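Local atomic coordinates of ribonucleoside-diphosphate reductase subunit beta (Streptococcus sanguinis, PDB entry 4N83), a protein that carries the dimetal cofactor of a class Ib ribonucleotide reductase, which probably makes deoxyribonucleotides for DNA synthesis from ribonucleotides. Residues E27-L31 against D32-P36; K52-V55 against G56-G60; E247-K250 against T251-Y255. One frame throughout, in Å; residues are numbered along the deposited sequence.

Contact 1 (E27-L31 against D32-P36)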
loop_
_atom_site.group_PDB
_atom_site.type_symbol
_atom_site.label_atom_id
_atom_site.label_comp_id
_atom_site.label_asym_id
_atom_site.label_seq_id
_atom_site.Cartn_x
_atom_site.Cartn_y
_atom_site.Cartn_z
ATOM N N GLU A 27 7.315 -10.943 1.572
ATOM C CA GLU A 27 7.311 -12.403 1.465
ATOM C C GLU A 27 5.996 -12.995 1.979
ATOM O O GLU A 27 5.573 -14.060 1.527
ATOM C CB GLU A 27 8.492 -13.008 2.231
ATOM C CG GLU A 27 9.840 -12.837 1.546
ATOM C CD GLU A 27 10.999 -13.370 2.374
ATOM O OE1 GLU A 27 10.885 -13.426 3.619
ATOM O OE2 GLU A 27 12.034 -13.735 1.779
ATOM N N GLN A 28 5.356 -12.300 2.921
ATOM C CA GLN A 28 4.043 -12.696 3.438
ATOM C C GLN A 28 2.879 -12.064 2.656
ATOM O O GLN A 28 1.833 -11.764 3.234
ATOM C CB GLN A 28 3.925 -12.332 4.924
ATOM C CG GLN A 28 4.723 -13.222 5.862
ATOM C CD GLN A 28 4.585 -12.811 7.319
ATOM O OE1 GLN A 28 3.646 -12.102 7.692
ATOM N NE2 GLN A 28 5.519 -13.258 8.152
ATOM N N PHE A 29 3.061 -11.866 1.351
ATOM C CA PHE A 29 2.000 -11.355 0.473
ATOM C C PHE A 29 1.002 -12.472 0.158
ATOM O O PHE A 29 1.397 -13.625 -0.026
ATOM C CB PHE A 29 2.618 -10.803 -0.822
ATOM C CG PHE A 29 1.618 -10.470 -1.898
ATOM C CD1 PHE A 29 1.197 -9.160 -2.096
ATOM C CD2 PHE A 29 1.122 -11.462 -2.739
ATOM C CE1 PHE A 29 0.287 -8.852 -3.098
ATOM C CE2 PHE A 29 0.210 -11.159 -3.736
ATOM C CZ PHE A 29 -0.207 -9.852 -3.917
ATOM N N TRP A 30 -0.284 -12.129 0.091
ATOM C CA TRP A 30 -1.325 -13.109 -0.245
ATOM C C TRP A 30 -2.620 -12.465 -0.746
ATOM O O TRP A 30 -2.840 -11.263 -0.571
ATOM C CB TRP A 30 -1.630 -14.001 0.961
ATOM C CG TRP A 30 -2.160 -13.261 2.152
ATOM C CD1 TRP A 30 -1.434 -12.592 3.090
ATOM C CD2 TRP A 30 -3.532 -13.130 2.538
ATOM N NE1 TRP A 30 -2.266 -12.046 4.035
ATOM C CE2 TRP A 30 -3.561 -12.360 3.719
ATOM C CE3 TRP A 30 -4.741 -13.584 1.997
ATOM C CZ2 TRP A 30 -4.753 -12.035 4.373
ATOM C CZ3 TRP A 30 -5.928 -13.260 2.648
ATOM C CH2 TRP A 30 -5.922 -12.492 3.824
ATOM N N LEU A 31 -3.466 -13.286 -1.367
ATOM C CA LEU A 31 -4.766 -12.850 -1.876
ATOM C C LEU A 31 -5.867 -13.862 -1.556
ATOM O O LEU A 31 -5.631 -15.070 -1.532
ATOM C CB LEU A 31 -4.703 -12.626 -3.392
ATOM C CG LEU A 31 -4.006 -11.355 -3.883
ATOM C CD1 LEU A 31 -3.823 -11.404 -5.392
ATOM C CD2 LEU A 31 -4.783 -10.111 -3.478
ATOM N N ASP A 32 -7.071 -13.348 -1.326
ATOM C CA ASP A 32 -8.242 -14.179 -1.025
ATOM C C ASP A 32 -8.708 -15.025 -2.214
ATOM O O ASP A 32 -9.378 -16.042 -2.027
ATOM C CB ASP A 32 -9.406 -13.309 -0.521
ATOM C CG ASP A 32 -9.707 -12.130 -1.434
ATOM O OD1 ASP A 32 -10.683 -12.206 -2.208
ATOM O OD2 ASP A 32 -8.958 -11.131 -1.383
ATOM N N THR A 33 -8.353 -14.602 -3.425
ATOM C CA THR A 33 -8.760 -15.296 -4.649
ATOM C C THR A 33 -8.066 -16.651 -4.858
ATOM O O THR A 33 -8.536 -17.468 -5.652
ATOM C CB THR A 33 -8.510 -14.413 -5.888
ATOM O OG1 THR A 33 -7.181 -13.880 -5.835
ATOM C CG2 THR A 33 -9.510 -13.265 -5.938
ATOM N N ARG A 34 -6.958 -16.883 -4.155
ATOM C CA ARG A 34 -6.236 -18.158 -4.233
ATOM C C ARG A 34 -6.945 -19.264 -3.447
ATOM O O ARG A 34 -7.043 -20.400 -3.913
ATOM C CB ARG A 34 -4.810 -18.006 -3.693
ATOM C CG ARG A 34 -3.948 -17.000 -4.436
ATOM C CD ARG A 34 -2.611 -16.818 -3.734
ATOM N NE ARG A 34 -1.769 -15.817 -4.384
ATOM C CZ ARG A 34 -0.549 -15.467 -3.974
ATOM N NH1 ARG A 34 -0.003 -16.033 -2.901
ATOM N NH2 ARG A 34 0.132 -14.542 -4.642
ATOM N N ILE A 35 -7.432 -18.921 -2.254
ATOM C CA ILE A 35 -8.030 -19.894 -1.335
ATOM C C ILE A 35 -9.389 -20.387 -1.851
ATOM O O ILE A 35 -10.254 -19.574 -2.173
ATOM C CB ILE A 35 -8.205 -19.286 0.078
ATOM C CG1 ILE A 35 -6.836 -18.972 0.694
ATOM C CG2 ILE A 35 -8.982 -20.231 0.987
ATOM C CD1 ILE A 35 -6.892 -18.035 1.882
ATOM N N PRO A 36 -9.578 -21.722 -1.926
ATOM C CA PRO A 36 -10.859 -22.288 -2.357
ATOM C C PRO A 36 -11.879 -22.365 -1.215
ATOM O O PRO A 36 -11.843 -23.293 -0.408
ATOM C CB PRO A 36 -10.472 -23.688 -2.840
ATOM C CG PRO A 36 -9.296 -24.058 -2.003
ATOM C CD PRO A 36 -8.577 -22.777 -1.670
#
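Leu31 O receives a weak hydrogen bond from Arg34 N at 3.5 Å. The N-H points at it fairly straight, at 160°. Asp32 and Thr33, the two residues between, have helical backbone angles, so residues 31 to 34 form a type I beta turn. The turn lets the Arg34 side chain run back along residues 29 to 31. This side chain is extended from CG to NE, and Arg34 CB passes 3.7 Å from Leu31 O. The guanidinium reaches the Phe29 ring from the edge, near the ring plane, with Arg34 NH2 3.5 Å from Phe29 CE2. The two side chains cross at about a right angle, and their flat groups are turned 56° apart. This is not a face-on cation-pi stack. One guanidinium face looks onto the backbone, with Trp30 CA 4.1 Å above its plane and Leu31 N beside it. On the turn itself Leu31 and Thr33 lie side by side, with Leu31 CB 3.7 Å from Thr33 OG1. The Trp30 indole passes obliquely by the start of the turn, Trp30 CE3 being 4.1 Å from Asp32 N. Trp30 NE1 bonds to Asp190 OD2, and Asp32 OD1 bonds to Ser106 OG. The Trp30 side chain is also about 4 Å from that of the manganese ligand His100, consistent with the Trp-Asp-His array of related small subunits, where it is thought to serve radical transfer. The loop follows helix 16-27 and lies against helices 84-111 and 178-206, while Phe29 stacks on Phe29 of the second subunit.

Contact 2 (K52-V55 against G56-G60)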
loop_
_atom_site.group_PDB
_atom_site.type_symbol
_atom_site.label_atom_id
_atom_site.label_comp_id
_atom_site.label_asym_id
_atom_site.label_seq_id
_atom_site.Cartn_x
_atom_site.Cartn_y
_atom_site.Cartn_z
ATOM N N LYS A 52 -24.371 -20.165 13.013
ATOM C CA LYS A 52 -24.250 -19.458 11.727
ATOM C C LYS A 52 -24.330 -17.939 11.879
ATOM O O LYS A 52 -23.587 -17.206 11.225
ATOM C CB LYS A 52 -25.329 -19.918 10.736
ATOM C CG LYS A 52 -25.014 -21.218 10.014
ATOM C CD LYS A 52 -26.039 -21.496 8.927
ATOM C CE LYS A 52 -25.705 -22.756 8.148
ATOM N NZ LYS A 52 -26.752 -23.072 7.139
ATOM N N ASP A 53 -25.235 -17.473 12.737
ATOM C CA ASP A 53 -25.446 -16.038 12.940
ATOM C C ASP A 53 -24.259 -15.376 13.647
ATOM O O ASP A 53 -23.991 -14.194 13.434
ATOM C CB ASP A 53 -26.737 -15.791 13.731
ATOM C CG ASP A 53 -27.292 -14.392 13.527
ATOM O OD1 ASP A 53 -27.687 -14.067 12.386
ATOM O OD2 ASP A 53 -27.349 -13.624 14.509
ATOM N N LEU A 54 -23.553 -16.138 14.481
ATOM C CA LEU A 54 -22.379 -15.628 15.192
ATOM C C LEU A 54 -21.198 -15.371 14.254
ATOM O O LEU A 54 -20.423 -14.440 14.474
ATOM C CB LEU A 54 -21.958 -16.606 16.293
ATOM C CG LEU A 54 -20.713 -16.248 17.113
ATOM C CD1 LEU A 54 -20.859 -14.885 17.773
ATOM C CD2 LEU A 54 -20.446 -17.324 18.153
ATOM N N VAL A 55 -21.064 -16.196 13.217
ATOM C CA VAL A 55 -19.933 -16.109 12.286
ATOM C C VAL A 55 -19.948 -14.807 11.477
ATOM O O VAL A 55 -18.916 -14.146 11.342
ATOM C CB VAL A 55 -19.892 -17.336 11.341
ATOM C CG1 VAL A 55 -18.889 -17.136 10.213
ATOM C CG2 VAL A 55 -19.548 -18.590 12.131
ATOM N N GLY A 56 -21.113 -14.445 10.946
ATOM C CA GLY A 56 -21.260 -13.218 10.159
ATOM C C GLY A 56 -21.061 -11.950 10.973
ATOM O O GLY A 56 -20.466 -10.984 10.493
ATOM N N LYS A 57 -21.563 -11.957 12.207
ATOM C CA LYS A 57 -21.406 -10.826 13.125
ATOM C C LYS A 57 -19.948 -10.621 13.544
ATOM O O LYS A 57 -19.528 -9.495 13.820
ATOM C CB LYS A 57 -22.274 -11.027 14.371
ATOM C CG LYS A 57 -23.768 -10.885 14.122
ATOM C CD LYS A 57 -24.557 -11.009 15.416
ATOM C CE LYS A 57 -26.000 -10.567 15.236
ATOM N NZ LYS A 57 -26.776 -10.693 16.499
ATOM N N VAL A 58 -19.191 -11.715 13.594
ATOM C CA VAL A 58 -17.779 -11.675 13.968
ATOM C C VAL A 58 -16.933 -11.062 12.855
ATOM O O VAL A 58 -16.244 -10.068 13.077
ATOM C CB VAL A 58 -17.260 -13.087 14.331
ATOM C CG1 VAL A 58 -15.744 -13.182 14.207
ATOM C CG2 VAL A 58 -17.700 -13.460 15.740
ATOM N N PHE A 59 -16.988 -11.657 11.665
ATOM C CA PHE A 59 -16.196 -11.173 10.532
ATOM C C PHE A 59 -16.608 -9.759 10.135
ATOM O O PHE A 59 -15.754 -8.906 9.898
ATOM C CB PHE A 59 -16.320 -12.106 9.320
ATOM C CG PHE A 59 -15.736 -13.480 9.534
ATOM C CD1 PHE A 59 -14.500 -13.649 10.155
ATOM C CD2 PHE A 59 -16.411 -14.607 9.086
ATOM C CE1 PHE A 59 -13.967 -14.913 10.342
ATOM C CE2 PHE A 59 -15.878 -15.874 9.267
ATOM C CZ PHE A 59 -14.655 -16.027 9.897
ATOM N N GLY A 60 -17.915 -9.518 10.073
ATOM C CA GLY A 60 -18.449 -8.198 9.752
ATOM C C GLY A 60 -17.997 -7.115 10.717
ATOM O O GLY A 60 -17.750 -5.980 10.310
#
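Gly56 follows Val55 without a break in the helix, and its N lies 3.7 Å from Lys52 O, long for a helical bond. Lys57 comes next. Its chain is extended beyond CG, runs back over the preceding turn and crosses the Asp53 side chain at a slant. Lys57 CG passes Asp53 O, and farther out Lys57 NZ makes a salt bridge with Asp53 OD2 at 3.6 Å. Asp53 meets it halfway, because its CG is anti to the backbone N (chi1 -158°), which brings the carboxylate toward the lysine. The ammonium also has a cation-pi partner, Trp123. At Val58 the backbone bond forks. Val58 N gives its main bond to Leu54 O at 3.1 Å and a weak one to Val55 O at 3.3 Å. On the buried side facing helix 211-240, Val58 CG2 touches Leu54 CD1 at 4.0 Å, an apolar pair one turn apart that meets Tyr240. Phe59 N then bonds Val55 O at 3.2 Å, almost straight at 178°, so Val55 O accepts from two successive residues. The Phe59 ring leans back along Val55. The two side chains lie side by side and point the same way, with Phe59 CE2 3.4 Å from Val55 CG1. The methyl meets the ring obliquely. Gly60 closes the stretch with a regular bond from Gly60 N to Gly56 O. Asp53 and Lys57 thus pair one turn apart, while Val55 and Phe59 point inward together. The Phe59 side chain is about 4 Å from that of Tyr104, the predicted active-site tyrosine. It also packs on Ile107, Phe108, Val180 and Ile184. Such an apolar surround is characteristic of the radical tyrosine in the ferritin-like helical bundle of small subunits.

Contact 3 (E247-K250 against T251-Y255)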
loop_
_atom_site.group_PDB
_atom_site.type_symbol
_atom_site.label_atom_id
_atom_site.label_comp_id
_atom_site.label_asym_id
_atom_site.label_seq_id
_atom_site.Cartn_x
_atom_site.Cartn_y
_atom_site.Cartn_z
ATOM N N GLU A 247 -17.083 -16.628 28.714
ATOM C CA GLU A 247 -15.962 -16.615 29.656
ATOM C C GLU A 247 -14.645 -17.080 29.030
ATOM O O GLU A 247 -13.571 -16.741 29.528
ATOM C CB GLU A 247 -16.289 -17.469 30.887
ATOM C CG GLU A 247 -17.448 -16.940 31.722
ATOM C CD GLU A 247 -17.194 -15.554 32.294
ATOM O OE1 GLU A 247 -16.019 -15.202 32.532
ATOM O OE2 GLU A 247 -18.177 -14.814 32.510
ATOM N N GLU A 248 -14.727 -17.852 27.947
ATOM C CA GLU A 248 -13.533 -18.291 27.219
ATOM C C GLU A 248 -12.937 -17.165 26.371
ATOM O O GLU A 248 -11.715 -17.058 26.251
ATOM C CB GLU A 248 -13.852 -19.494 26.328
ATOM C CG GLU A 248 -14.188 -20.761 27.094
ATOM C CD GLU A 248 -14.439 -21.943 26.178
ATOM O OE1 GLU A 248 -13.772 -22.984 26.351
ATOM O OE2 GLU A 248 -15.299 -21.829 25.278
ATOM N N VAL A 249 -13.801 -16.340 25.779
ATOM C CA VAL A 249 -13.361 -15.182 24.990
ATOM C C VAL A 249 -12.728 -14.125 25.901
ATOM O O VAL A 249 -11.768 -13.457 25.514
ATOM C CB VAL A 249 -14.529 -14.557 24.188
ATOM C CG1 VAL A 249 -14.100 -13.260 23.510
ATOM C CG2 VAL A 249 -15.053 -15.541 23.151
ATOM N N LYS A 250 -13.275 -13.982 27.107
ATOM C CA LYS A 250 -12.701 -13.099 28.121
ATOM C C LYS A 250 -11.307 -13.569 28.546
ATOM O O LYS A 250 -10.414 -12.751 28.770
ATOM C CB LYS A 250 -13.627 -13.007 29.338
ATOM C CG LYS A 250 -14.906 -12.228 29.071
ATOM C CD LYS A 250 -15.904 -12.374 30.208
ATOM C CE LYS A 250 -17.130 -11.506 29.978
ATOM N NZ LYS A 250 -18.110 -11.622 31.093
ATOM N N THR A 251 -11.129 -14.886 28.649
ATOM C CA THR A 251 -9.821 -15.482 28.939
ATOM C C THR A 251 -8.841 -15.235 27.788
ATOM O O THR A 251 -7.650 -15.015 28.013
ATOM C CB THR A 251 -9.933 -17.004 29.175
ATOM O OG1 THR A 251 -11.036 -17.282 30.047
ATOM C CG2 THR A 251 -8.655 -17.558 29.793
ATOM N N PHE A 252 -9.356 -15.276 26.561
ATOM C CA PHE A 252 -8.554 -15.060 25.356
ATOM C C PHE A 252 -8.177 -13.584 25.189
ATOM O O PHE A 252 -7.086 -13.270 24.709
ATOM C CB PHE A 252 -9.329 -15.563 24.129
ATOM C CG PHE A 252 -8.483 -15.785 22.899
ATOM C CD1 PHE A 252 -7.324 -16.550 22.954
ATOM C CD2 PHE A 252 -8.877 -15.265 21.670
ATOM C CE1 PHE A 252 -6.558 -16.764 21.816
ATOM C CE2 PHE A 252 -8.119 -15.481 20.531
ATOM C CZ PHE A 252 -6.959 -16.232 20.603
ATOM N N LEU A 253 -9.080 -12.688 25.590
ATOM C CA LEU A 253 -8.843 -11.241 25.508
ATOM C C LEU A 253 -7.774 -10.765 26.492
ATOM O O LEU A 253 -6.937 -9.929 26.147
ATOM C CB LEU A 253 -10.144 -10.462 25.743
ATOM C CG LEU A 253 -11.072 -10.330 24.532
ATOM C CD1 LEU A 253 -12.456 -9.864 24.961
ATOM C CD2 LEU A 253 -10.475 -9.380 23.501
ATOM N N ARG A 254 -7.814 -11.288 27.714
ATOM C CA ARG A 254 -6.804 -10.971 28.725
ATOM C C ARG A 254 -5.423 -11.498 28.325
ATOM O O ARG A 254 -4.403 -10.880 28.633
ATOM C CB ARG A 254 -7.204 -11.545 30.089
ATOM C CG ARG A 254 -8.355 -10.809 30.760
ATOM C CD ARG A 254 -8.667 -11.390 32.132
ATOM N NE ARG A 254 -9.392 -12.659 32.043
ATOM C CZ ARG A 254 -10.720 -12.793 32.039
ATOM N NH1 ARG A 254 -11.523 -11.736 32.121
ATOM N NH2 ARG A 254 -11.254 -14.007 31.952
ATOM N N TYR A 255 -5.407 -12.638 27.636
ATOM C CA TYR A 255 -4.166 -13.271 27.189
ATOM C C TYR A 255 -3.453 -12.437 26.122
ATOM O O TYR A 255 -2.268 -12.133 26.258
ATOM C CB TYR A 255 -4.457 -14.683 26.661
ATOM C CG TYR A 255 -3.287 -15.353 25.971
ATOM C CD1 TYR A 255 -2.082 -15.556 26.639
ATOM C CD2 TYR A 255 -3.389 -15.793 24.654
ATOM C CE1 TYR A 255 -1.010 -16.170 26.013
ATOM C CE2 TYR A 255 -2.322 -16.409 24.019
ATOM C CZ TYR A 255 -1.136 -16.595 24.703
ATOM O OH TYR A 255 -0.076 -17.205 24.076
#
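Arg254 folds back over the preceding turn and packs on Lys250. Arg254 CB starts 3.7 Å from Lys250 O. CG is no farther off, and CD continues past the same oxygen. The chain then bends at chi3, -76°, which lays the guanidinium flat over that oxygen. Lys250 O sits 3.3 Å from Arg254 CZ, under the centre of one face. Arg254 NE is also near, but its direction is poor for a bond to this oxygen. NE instead forms a salt bridge with Asp272. At the tip, Arg254 NH1 bonds Tyr229 OH, and Arg254 NH2 lies 3.7 Å from Lys250 CB. The same carbonyl accepts the helical bond from Arg254 N, at 3.2 Å. One turn back, Glu247 O is gripped twice by Thr251. Thr251 OG1 donates to it at 2.6 Å, while Thr251 N donates at 3.2 Å from above the carbonyl plane. Val249 CG1 and Leu253 CD1 make the apolar side of this turn at 4.0 Å, next to Thr236. Lys250 NZ has a weak bond to Glu247 OE2 and a salt bridge to Glu237. The partial negative charge of Lys250 O under Arg254 CZ is probably favourable to the cation, and Asp272 and Tyr229 would fix its rotation.

In the fold
The three contacts follow one another along the chain, all within the ferritin-like small-subunit fold. Contact 1 is in the loop between helices 16-27 and 41-44, contact 2 on helix 49-78 and contact 3 on helix 246-263. None touches another. The centres of contacts 1 and 2 are about 22 Å apart, those of 2 and 3 about 18 Å, and those of 1 and 3 about 29 Å. Contacts 1 and 2 both pack on helices 84-111 and 178-206, which carry metal ligands. Contacts 2 and 3 both pack against helix 211-240. Trp30 of contact 1 reaches a first-shell ligand, Phe59 of contact 2 lies by the predicted active-site tyrosine, and contact 3 lies farther off.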